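Local structure of protease (8C4X) at residues 16-21 against 52-57; 20-25 against 46-51. The protein is the inhibitor I9 propeptide part of a secreted subtilisin-family (S8) protein, probably a serine endopeptidase, and, as in relatives, probably assists folding of the protease domain and inhibits it. All coordinates share one frame; numbering follows the deposited sequence.

Contact 1. Residues 16-21 against 52-57; sequences AGQYIV and SAKLTD. Unlike the reference sequence in segment 16-21: A16 (reference Thr).
K54 crosses the side chain of its cross-strand neighbour Q18 on one face of the sheet. Its CB lies 3.7 Å from G17 O and its CG at the same distance from Q18 OE1. CD carries the chain on, extended, to CE, 3.5 Å from Q18 OE1; the bend at chi4 (-67°) then brings NZ to that oxygen for a 2.8 Å hydrogen bond, the donor tilted 32° from the amide plane. Q41 NE2 also donates to OE1, while Q18 NE2 is held by D75. A water bridges K54 NZ to A16 O.

Strands 18-23 and 50-54 run antiparallel as neighbours in the sheet of the I9 propeptide domain. Y19 and A53 form a hydrogen-bonded pair, linked both ways between their backbone N and O atoms, and L55 N extends the ladder to G17 O at 2.9 Å.

On the face that carries Y19 and A53, the Y19 ring crosses L55 at a slant, CD2 lying 3.8 Å from L55 CB. L55 O sits at the ring's edge, and a second water near the ring plane joins Y19 OH, L55 O and D57 OD1. Helix 57-64 packs L60 against Y19 and L63 against L55.

Contact 2. Residues 20-25 against 46-51; sequences IVTLKK and KVLNGF
V21 and F51 form an antiparallel hydrogen-bonded pair across the strands. The backbone bond from V21 N to F51 O is nearly straight (177°) and 2.8 Å long; its return partner, F51 N to V21 O, is 2.9 Å. One step further, L23 N donates to N49 O at 2.8 Å, so the ladder outlasts strand 50-54 into the preceding loop. Between these rungs T22 and G50 form a non-hydrogen-bonded pair with CA atoms only 4.0 Å apart, and G50 CA comes within 2.9 Å of V21 O.

Across the two segments the side-chain polar contacts belong to N49. Its CG is anti to the backbone N (chi1 -168°), and beyond it ND2 makes two weak hydrogen bonds, to L23 O and to K24 O at 3.1 Å. The stronger partner of ND2 is V27 O. T22 OG1 and S71 OG share a hydrogen bond.

Among the apolar contacts, V21 lays its CB over one face of the F51 ring, 3.8 Å from the centroid and offset toward the rim, a CH-pi contact in which the two side chains point the same way. On the opposite face, T22 CG2 meets L48 CD1 loosely at 4.1 Å.

Helix 29-36 packs beneath L23, N49 and F51 through V29, T32 and V33, and strand 69-76 flanks strand 18-23 along its other edge in the sheet of the I9 propeptide domain.

In the fold
Contacts 1 and 2 are consecutive lengths of a single antiparallel pairing, strand 18-23 against strand 50-54, with centres about 14 Å apart. They share I20 and V21; going up the first strand from contact 1 to contact 2 means going down the second, from 52-57 back to 46-51. Helix 29-36 and strand 42-44 lie in the chain between the paired strands, and strands 69-76 and 42-44 flank the pair in the sheet. Helix 57-64 packs by contact 1 and helix 29-36 by contact 2. Strand 18-23 is the middle one of the five in the I9 propeptide domain's sheet, and the pairing joins it to 50-54 with the two helices packed on it.

Contact 1. Residues 16-21 against 52-57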
loop_
_atom_site.group_PDB
_atom_site.type_symbol
_atom_site.label_atom_id
_atom_site.label_comp_id
_atom_site.label_asym_id
_atom_site.label_seq_id
_atom_site.Cartn_x
_atom_site.Cartn_y
_atom_site.Cartn_z
ATOM N N ALA B 16 -4.612 -10.932 5.309
ATOM C CA ALA B 16 -5.841 -10.327 4.816
ATOM C C ALA B 16 -5.973 -8.890 5.311
ATOM O O ALA B 16 -5.745 -8.599 6.490
ATOM C CB ALA B 16 -7.044 -11.164 5.257
ATOM N N GLY B 17 -6.311 -7.987 4.386
ATOM C CA GLY B 17 -6.557 -6.595 4.704
ATOM C C GLY B 17 -5.329 -5.752 4.971
ATOM O O GLY B 17 -5.467 -4.646 5.501
ATOM N N GLN B 18 -4.124 -6.235 4.632
ATOM C CA GLN B 18 -2.889 -5.527 4.943
ATOM C C GLN B 18 -2.058 -5.418 3.672
ATOM O O GLN B 18 -1.911 -6.410 2.949
ATOM C CB GLN B 18 -2.121 -6.265 6.047
ATOM C CG GLN B 18 -1.019 -5.476 6.692
ATOM C CD GLN B 18 -0.582 -6.105 8.001
ATOM O OE1 GLN B 18 -1.279 -6.000 9.012
ATOM N NE2 GLN B 18 0.584 -6.749 7.992
ATOM N N TYR B 19 -1.510 -4.224 3.406
ATOM C CA TYR B 19 -0.943 -3.915 2.097
ATOM C C TYR B 19 0.348 -3.121 2.219
ATOM O O TYR B 19 0.581 -2.412 3.200
ATOM C CB TYR B 19 -1.941 -3.123 1.220
ATOM C CG TYR B 19 -3.242 -3.855 1.091
ATOM C CD1 TYR B 19 -3.424 -4.813 0.099
ATOM C CD2 TYR B 19 -4.259 -3.640 2.006
ATOM C CE1 TYR B 19 -4.619 -5.519 -0.002
ATOM C CE2 TYR B 19 -5.454 -4.339 1.924
ATOM C CZ TYR B 19 -5.626 -5.271 0.919
ATOM O OH TYR B 19 -6.813 -5.959 0.843
ATOM N N ILE B 20 1.193 -3.279 1.203
ATOM C CA ILE B 20 2.346 -2.423 0.958
ATOM C C ILE B 20 2.015 -1.554 -0.246
ATOM O O ILE B 20 1.680 -2.076 -1.314
ATOM C CB ILE B 20 3.609 -3.251 0.677
ATOM C CG1 ILE B 20 3.993 -4.093 1.895
ATOM C CG2 ILE B 20 4.767 -2.360 0.251
ATOM C CD1 ILE B 20 4.949 -5.210 1.547
ATOM N N VAL B 21 2.156 -0.238 -0.091
ATOM C CA VAL B 21 1.801 0.722 -1.131
ATOM C C VAL B 21 3.046 1.520 -1.498
ATOM O O VAL B 21 3.754 2.008 -0.610
ATOM C CB VAL B 21 0.683 1.663 -0.652
ATOM C CG1 VAL B 21 0.322 2.671 -1.752
ATOM C CG2 VAL B 21 -0.538 0.862 -0.217
ATOM N N SER B 52 3.174 0.755 4.612
ATOM C CA SER B 52 2.331 -0.413 4.802
ATOM C C SER B 52 1.207 -0.042 5.755
ATOM O O SER B 52 1.373 0.823 6.624
ATOM C CB SER B 52 3.130 -1.627 5.333
ATOM O OG SER B 52 3.722 -1.358 6.590
ATOM N N ALA B 53 0.060 -0.688 5.578
ATOM C CA ALA B 53 -1.093 -0.339 6.395
ATOM C C ALA B 53 -2.166 -1.399 6.247
ATOM O O ALA B 53 -2.231 -2.120 5.245
ATOM C CB ALA B 53 -1.656 1.034 6.008
ATOM N N LYS B 54 -3.009 -1.479 7.268
ATOM C CA LYS B 54 -4.288 -2.153 7.134
ATOM C C LYS B 54 -5.233 -1.233 6.375
ATOM O O LYS B 54 -5.284 -0.031 6.648
ATOM C CB LYS B 54 -4.863 -2.499 8.504
ATOM C CG LYS B 54 -4.115 -3.627 9.200
ATOM C CD LYS B 54 -4.999 -4.374 10.177
ATOM C CE LYS B 54 -4.220 -5.484 10.881
ATOM N NZ LYS B 54 -3.816 -6.585 9.947
ATOM N N LEU B 55 -5.946 -1.784 5.402
ATOM C CA LEU B 55 -6.914 -1.022 4.620
ATOM C C LEU B 55 -8.209 -1.810 4.531
ATOM O O LEU B 55 -8.192 -2.994 4.180
ATOM C CB LEU B 55 -6.384 -0.735 3.211
ATOM C CG LEU B 55 -5.073 0.044 3.114
ATOM C CD1 LEU B 55 -4.640 0.139 1.655
ATOM C CD2 LEU B 55 -5.216 1.436 3.729
ATOM N N THR B 56 -9.323 -1.161 4.854
ATOM C CA THR B 56 -10.614 -1.756 4.558
ATOM C C THR B 56 -10.797 -1.863 3.046
ATOM O O THR B 56 -10.082 -1.235 2.259
ATOM C CB THR B 56 -11.745 -0.928 5.170
ATOM O OG1 THR B 56 -11.805 0.350 4.524
ATOM C CG2 THR B 56 -11.505 -0.717 6.653
ATOM N N ASP B 57 -11.764 -2.684 2.636
ATOM C CA ASP B 57 -12.030 -2.829 1.209
ATOM C C ASP B 57 -12.329 -1.480 0.565
ATOM O O ASP B 57 -11.917 -1.220 -0.571
ATOM C CB ASP B 57 -13.184 -3.802 0.985
ATOM C CG ASP B 57 -12.780 -5.240 1.223
ATOM O OD1 ASP B 57 -11.587 -5.562 1.021
ATOM O OD2 ASP B 57 -13.653 -6.048 1.607
HETATM O O HOH W 1 -6.019 -6.774 8.434
HETATM O O HOH W 2 -8.847 -4.887 2.277
#

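Contact 2. Residues 20-25 against 46-51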
loop_
_atom_site.group_PDB
_atom_site.type_symbol
_atom_site.label_atom_id
_atom_site.label_comp_id
_atom_site.label_asym_id
_atom_site.label_seq_id
_atom_site.Cartn_x
_atom_site.Cartn_y
_atom_site.Cartn_z
ATOM N N ILE B 20 1.193 -3.279 1.203
ATOM C CA ILE B 20 2.346 -2.423 0.958
ATOM C C ILE B 20 2.015 -1.554 -0.246
ATOM O O ILE B 20 1.680 -2.076 -1.314
ATOM C CB ILE B 20 3.609 -3.251 0.677
ATOM C CG1 ILE B 20 3.993 -4.093 1.895
ATOM C CG2 ILE B 20 4.767 -2.360 0.251
ATOM C CD1 ILE B 20 4.949 -5.210 1.547
ATOM N N VAL B 21 2.156 -0.238 -0.091
ATOM C CA VAL B 21 1.801 0.722 -1.131
ATOM C C VAL B 21 3.046 1.520 -1.498
ATOM O O VAL B 21 3.754 2.008 -0.610
ATOM C CB VAL B 21 0.683 1.663 -0.652
ATOM C CG1 VAL B 21 0.322 2.671 -1.752
ATOM C CG2 VAL B 21 -0.538 0.862 -0.217
ATOM N N THR B 22 3.324 1.653 -2.793
ATOM C CA THR B 22 4.385 2.567 -3.188
ATOM C C THR B 22 3.800 3.686 -4.034
ATOM O O THR B 22 2.791 3.510 -4.729
ATOM C CB THR B 22 5.559 1.898 -3.948
ATOM O OG1 THR B 22 5.208 1.652 -5.310
ATOM C CG2 THR B 22 5.995 0.594 -3.276
ATOM N N LEU B 23 4.425 4.846 -3.904
ATOM C CA LEU B 23 3.993 6.081 -4.535
ATOM C C LEU B 23 5.027 6.500 -5.572
ATOM O O LEU B 23 6.210 6.169 -5.459
ATOM C CB LEU B 23 3.815 7.185 -3.487
ATOM C CG LEU B 23 2.922 6.793 -2.302
ATOM C CD1 LEU B 23 2.757 7.935 -1.276
ATOM C CD2 LEU B 23 1.565 6.315 -2.790
ATOM N N LYS B 24 4.569 7.229 -6.585
ATOM C CA LYS B 24 5.454 7.650 -7.659
ATOM C C LYS B 24 6.532 8.591 -7.131
ATOM O O LYS B 24 6.411 9.186 -6.056
ATOM C CB LYS B 24 4.646 8.321 -8.770
ATOM C CG LYS B 24 3.672 7.370 -9.455
ATOM C CD LYS B 24 2.863 8.062 -10.546
ATOM C CE LYS B 24 1.862 7.107 -11.177
ATOM N NZ LYS B 24 1.060 7.771 -12.245
ATOM N N LYS B 25 7.605 8.719 -7.909
ATOM C CA LYS B 25 8.696 9.603 -7.531
ATOM C C LYS B 25 8.178 11.019 -7.321
ATOM O O LYS B 25 7.371 11.527 -8.106
ATOM C CB LYS B 25 9.785 9.585 -8.605
ATOM C CG LYS B 25 11.188 9.839 -8.083
ATOM C CD LYS B 25 11.651 11.254 -8.388
ATOM N N LYS B 46 13.554 5.440 2.073
ATOM C CA LYS B 46 14.887 5.165 1.554
ATOM C C LYS B 46 14.923 3.973 0.603
ATOM O O LYS B 46 15.458 4.082 -0.505
ATOM C CB LYS B 46 15.857 4.935 2.722
ATOM C CG LYS B 46 17.304 4.764 2.312
ATOM C CD LYS B 46 17.877 6.006 1.652
ATOM C CE LYS B 46 19.268 5.722 1.106
ATOM N NZ LYS B 46 20.004 6.978 0.799
ATOM N N VAL B 47 14.363 2.829 1.002
ATOM C CA VAL B 47 14.386 1.667 0.113
ATOM C C VAL B 47 13.137 1.566 -0.742
ATOM O O VAL B 47 13.133 0.827 -1.738
ATOM C CB VAL B 47 14.565 0.339 0.876
ATOM C CG1 VAL B 47 15.891 0.340 1.633
ATOM C CG2 VAL B 47 13.378 0.058 1.800
ATOM N N LEU B 48 12.081 2.287 -0.378
ATOM C CA LEU B 48 10.867 2.429 -1.157
ATOM C C LEU B 48 10.316 3.805 -0.844
ATOM O O LEU B 48 10.584 4.368 0.221
ATOM C CB LEU B 48 9.800 1.392 -0.801
ATOM C CG LEU B 48 9.977 -0.060 -1.182
ATOM C CD1 LEU B 48 8.785 -0.852 -0.646
ATOM C CD2 LEU B 48 10.102 -0.184 -2.699
ATOM N N ASN B 49 9.533 4.337 -1.771
ATOM C CA ASN B 49 8.702 5.503 -1.489
ATOM C C ASN B 49 7.317 4.941 -1.216
ATOM O O ASN B 49 6.530 4.728 -2.131
ATOM C CB ASN B 49 8.699 6.480 -2.659
ATOM C CG ASN B 49 8.097 7.820 -2.290
ATOM O OD1 ASN B 49 8.319 8.324 -1.189
ATOM N ND2 ASN B 49 7.343 8.414 -3.218
ATOM N N GLY B 50 7.025 4.636 0.042
ATOM C CA GLY B 50 5.800 3.906 0.281
ATOM C C GLY B 50 5.523 3.718 1.750
ATOM O O GLY B 50 6.140 4.344 2.613
ATOM N N PHE B 51 4.580 2.825 2.019
ATOM C CA PHE B 51 4.140 2.579 3.382
ATOM C C PHE B 51 3.415 1.247 3.407
ATOM O O PHE B 51 3.085 0.676 2.364
ATOM C CB PHE B 51 3.231 3.710 3.894
ATOM C CG PHE B 51 1.951 3.872 3.104
ATOM C CD1 PHE B 51 1.907 4.698 1.984
ATOM C CD2 PHE B 51 0.793 3.202 3.487
ATOM C CE1 PHE B 51 0.733 4.850 1.245
ATOM C CE2 PHE B 51 -0.396 3.352 2.761
ATOM C CZ PHE B 51 -0.426 4.185 1.640
#